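Local structure of penicillin-binding protein 2B (Streptococcus pneumoniae, 2WAD) at residues L314-S319 with N671-H676. The protein is thought to act as the elongasome transpeptidase that cross-links the peptide stems of adjacent glycan strands in peripheral peptidoglycan, and binds penicillin. Sequence-based numbering, arbitrary orientation.
Sequences LAFQDS and NLYNQH. Unlike the reference sequence in segment 671-676: Asn674 (reference Gln), Gln675 (reference Lys), His676 (reference Tyr). With ZN (zinc ion), chain F.
Phe316 and Tyr673 bring the first turn of helix 314-334 against the end of the C-terminal helix 661-676; the axes of segments 314-319 and 671-676 run nearly antiparallel (156°), 10.6 Å apart at their closest. Phe316 is the main bridge: with CG anti to the backbone N (chi1 -172°), its flat ring, which can be met both over a face and at its edge, reaches the neighbouring helix, where CE1 lies 3.6 Å from Tyr673 N and 4.1 Å from Leu672 CB. Tyr673 offers a ring edge, CD1 leading, to one face of Phe316 in a T-shaped pair, centroids 5.4 Å apart and planes at 69°. Compact Ser319 lets the branched end of Leu672 come alongside, CD2 of Leu672 in van der Waals contact 4.0 Å from Ser319 OG. His676 combines an aromatic ring, roughly parallel to that of Phe316 but slid aside, with a nitrogen ligand: its ND1 binds a zinc ion at 2.4 Å. Phe316 also touches Ser357 and Tyr673 touches Leu356, both of strand 355-363 in the central sheet of this beta-lactamase-like transpeptidase domain. The contact between the segments is thus largely apolar, held by shape fit and dispersion, and the zinc ion is bound by His676 and by no residue of segment 314-319.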
ATOM      1  N   LEU A 314      -1.829 -15.438   7.142  1.00 42.23           N
ATOM      2  CA  LEU A 314      -3.203 -15.530   6.663  1.00 43.27           C
ATOM      3  C   LEU A 314      -4.241 -15.914   7.725  1.00 44.47           C
ATOM      4  O   LEU A 314      -5.327 -15.336   7.741  1.00 43.66           O
ATOM      5  CB  LEU A 314      -3.288 -16.539   5.516  1.00 45.76           C
ATOM      6  CG  LEU A 314      -3.488 -16.093   4.065  1.00 49.81           C
ATOM      7  CD1 LEU A 314      -2.576 -14.934   3.760  1.00 54.13           C
ATOM      8  CD2 LEU A 314      -3.228 -17.254   3.118  1.00 48.86           C
ATOM      9  N   ALA A 315      -3.926 -16.901   8.567  1.00 41.45           N
ATOM     10  CA  ALA A 315      -4.859 -17.417   9.558  1.00 43.80           C
ATOM     11  C   ALA A 315      -5.185 -16.317  10.563  1.00 44.33           C
ATOM     12  O   ALA A 315      -6.358 -16.080  10.870  1.00 42.96           O
ATOM     13  CB  ALA A 315      -4.295 -18.676  10.266  1.00 42.32           C
ATOM     14  N   PHE A 316      -4.151 -15.640  11.064  1.00 43.21           N
ATOM     15  CA  PHE A 316      -4.373 -14.479  11.927  1.00 42.13           C
ATOM     16  C   PHE A 316      -5.231 -13.413  11.231  1.00 40.34           C
ATOM     17  O   PHE A 316      -6.256 -12.954  11.751  1.00 39.43           O
ATOM     18  CB  PHE A 316      -3.071 -13.897  12.501  1.00 37.88           C
ATOM     19  CG  PHE A 316      -3.311 -12.846  13.531  1.00 37.75           C
ATOM     20  CD1 PHE A 316      -3.983 -13.153  14.704  1.00 42.87           C
ATOM     21  CD2 PHE A 316      -2.929 -11.535  13.308  1.00 34.48           C
ATOM     22  CE1 PHE A 316      -4.256 -12.170  15.649  1.00 38.49           C
ATOM     23  CE2 PHE A 316      -3.186 -10.545  14.242  1.00 37.30           C
ATOM     24  CZ  PHE A 316      -3.850 -10.857  15.409  1.00 42.10           C
ATOM     25  N   GLN A 317      -4.835 -13.054  10.020  1.00 38.86           N
ATOM     26  CA  GLN A 317      -5.573 -12.047   9.271  1.00 37.80           C
ATOM     27  C   GLN A 317      -7.033 -12.450   9.057  1.00 38.26           C
ATOM     28  O   GLN A 317      -7.916 -11.602   9.137  1.00 41.14           O
ATOM     29  CB  GLN A 317      -4.860 -11.700   7.954  1.00 34.47           C
ATOM     30  CG  GLN A 317      -5.660 -10.774   7.020  1.00 35.96           C
ATOM     31  CD  GLN A 317      -5.364  -9.290   7.209  1.00 34.87           C
ATOM     32  OE1 GLN A 317      -4.535  -8.911   8.035  1.00 31.67           O
ATOM     33  NE2 GLN A 317      -5.999  -8.447   6.402  1.00 28.82           N
ATOM     34  N   ASP A 318      -7.287 -13.737   8.801  1.00 37.25           N
ATOM     35  CA  ASP A 318      -8.633 -14.256   8.590  1.00 37.27           C
ATOM     36  C   ASP A 318      -9.457 -14.095   9.861  1.00 36.90           C
ATOM     37  O   ASP A 318     -10.645 -13.756   9.815  1.00 36.38           O
ATOM     38  CB  ASP A 318      -8.616 -15.750   8.221  1.00 39.29           C
ATOM     39  CG  ASP A 318      -8.122 -16.013   6.808  1.00 39.16           C
ATOM     40  OD1 ASP A 318      -8.001 -15.070   5.998  1.00 43.70           O
ATOM     41  OD2 ASP A 318      -7.877 -17.190   6.496  1.00 48.14           O
ATOM     42  N   SER A 319      -8.834 -14.372  10.995  1.00 36.20           N
ATOM     43  CA  SER A 319      -9.586 -14.363  12.240  1.00 40.36           C
ATOM     44  C   SER A 319      -9.870 -12.926  12.707  1.00 38.42           C
ATOM     45  O   SER A 319     -10.951 -12.625  13.208  1.00 40.54           O
ATOM     46  CB  SER A 319      -8.966 -15.309  13.282  1.00 39.08           C
ATOM     47  OG  SER A 319      -7.818 -14.754  13.871  1.00 48.60           O
ATOM     48  N   ASN A 671      -6.186 -11.131  22.457  1.00 36.75           N
ATOM     49  CA  ASN A 671      -6.329 -12.521  22.905  1.00 36.41           C
ATOM     50  C   ASN A 671      -6.138 -13.438  21.702  1.00 38.05           C
ATOM     51  O   ASN A 671      -5.530 -14.493  21.818  1.00 37.70           O
ATOM     52  CB  ASN A 671      -7.729 -12.799  23.465  1.00 35.28           C
ATOM     53  CG  ASN A 671      -7.935 -12.275  24.866  1.00 35.19           C
ATOM     54  OD1 ASN A 671      -6.981 -12.009  25.585  1.00 35.71           O
ATOM     55  ND2 ASN A 671      -9.200 -12.192  25.288  1.00 35.90           N
ATOM     56  N   LEU A 672      -6.672 -13.057  20.543  1.00 40.39           N
ATOM     57  CA  LEU A 672      -6.528 -13.911  19.356  1.00 39.86           C
ATOM     58  C   LEU A 672      -5.058 -14.118  19.052  1.00 41.92           C
ATOM     59  O   LEU A 672      -4.610 -15.235  18.792  1.00 42.48           O
ATOM     60  CB  LEU A 672      -7.246 -13.338  18.138  1.00 38.10           C
ATOM     61  CG  LEU A 672      -8.744 -13.646  18.020  1.00 44.41           C
ATOM     62  CD1 LEU A 672      -9.458 -12.730  17.028  1.00 41.89           C
ATOM     63  CD2 LEU A 672      -9.025 -15.129  17.704  1.00 43.44           C
ATOM     64  N   TYR A 673      -4.298 -13.030  19.118  1.00 41.37           N
ATOM     65  CA  TYR A 673      -2.863 -13.098  18.872  1.00 41.36           C
ATOM     66  C   TYR A 673      -2.097 -13.945  19.878  1.00 42.59           C
ATOM     67  O   TYR A 673      -1.192 -14.697  19.496  1.00 41.29           O
ATOM     68  CB  TYR A 673      -2.244 -11.701  18.854  1.00 40.36           C
ATOM     69  CG  TYR A 673      -0.812 -11.733  18.378  1.00 38.04           C
ATOM     70  CD1 TYR A 673      -0.506 -12.068  17.063  1.00 37.82           C
ATOM     71  CD2 TYR A 673       0.237 -11.450  19.243  1.00 32.81           C
ATOM     72  CE1 TYR A 673       0.818 -12.119  16.618  1.00 43.46           C
ATOM     73  CE2 TYR A 673       1.548 -11.463  18.804  1.00 38.73           C
ATOM     74  CZ  TYR A 673       1.833 -11.798  17.490  1.00 38.82           C
ATOM     75  OH  TYR A 673       3.134 -11.840  17.059  1.00 40.46           O
ATOM     76  N   ASN A 674      -2.430 -13.781  21.156  1.00 43.01           N
ATOM     77  CA  ASN A 674      -1.822 -14.568  22.232  1.00 45.89           C
ATOM     78  C   ASN A 674      -2.023 -16.078  22.093  1.00 45.92           C
ATOM     79  O   ASN A 674      -1.101 -16.848  22.302  1.00 47.86           O
ATOM     80  CB  ASN A 674      -2.306 -14.131  23.614  1.00 43.29           C
ATOM     81  CG  ASN A 674      -1.442 -14.712  24.719  1.00 48.41           C
ATOM     82  OD1 ASN A 674      -0.217 -14.763  24.588  1.00 51.41           O
ATOM     83  ND2 ASN A 674      -2.067 -15.169  25.802  1.00 46.72           N
ATOM     84  N   GLN A 675      -3.232 -16.491  21.738  1.00 48.49           N
ATOM     85  CA  GLN A 675      -3.498 -17.859  21.317  1.00 51.97           C
ATOM     86  C   GLN A 675      -2.519 -18.269  20.211  1.00 51.04           C
ATOM     87  O   GLN A 675      -1.876 -19.312  20.285  1.00 51.80           O
ATOM     88  CB  GLN A 675      -4.933 -17.910  20.778  1.00 52.71           C
ATOM     89  CG  GLN A 675      -5.687 -19.181  21.075  1.00 64.43           C
ATOM     90  CD  GLN A 675      -7.162 -19.095  20.708  1.00 73.91           C
ATOM     91  OE1 GLN A 675      -7.797 -18.051  20.889  1.00 77.99           O
ATOM     92  NE2 GLN A 675      -7.712 -20.198  20.201  1.00 72.76           N
ATOM     93  N   HIS A 676      -2.399 -17.433  19.183  1.00 48.83           N
ATOM     94  CA  HIS A 676      -1.682 -17.778  17.956  1.00 48.22           C
ATOM     95  C   HIS A 676      -0.153 -17.714  18.085  1.00 47.63           C
ATOM     96  O   HIS A 676       0.570 -18.427  17.400  1.00 44.62           O
ATOM     97  CB  HIS A 676      -2.181 -16.898  16.807  1.00 47.06           C
ATOM     98  CG  HIS A 676      -1.311 -16.953  15.593  1.00 55.31           C
ATOM     99  ND1 HIS A 676      -1.473 -17.899  14.602  1.00 58.22           N
ATOM    100  CD2 HIS A 676      -0.256 -16.190  15.221  1.00 55.03           C
ATOM    101  CE1 HIS A 676      -0.562 -17.708  13.665  1.00 55.91           C
ATOM    102  NE2 HIS A 676       0.189 -16.678  14.014  1.00 53.87           N
TER
HETATM  103 ZN    ZN F 702      -3.451 -19.220  14.845  1.00 99.72          ZN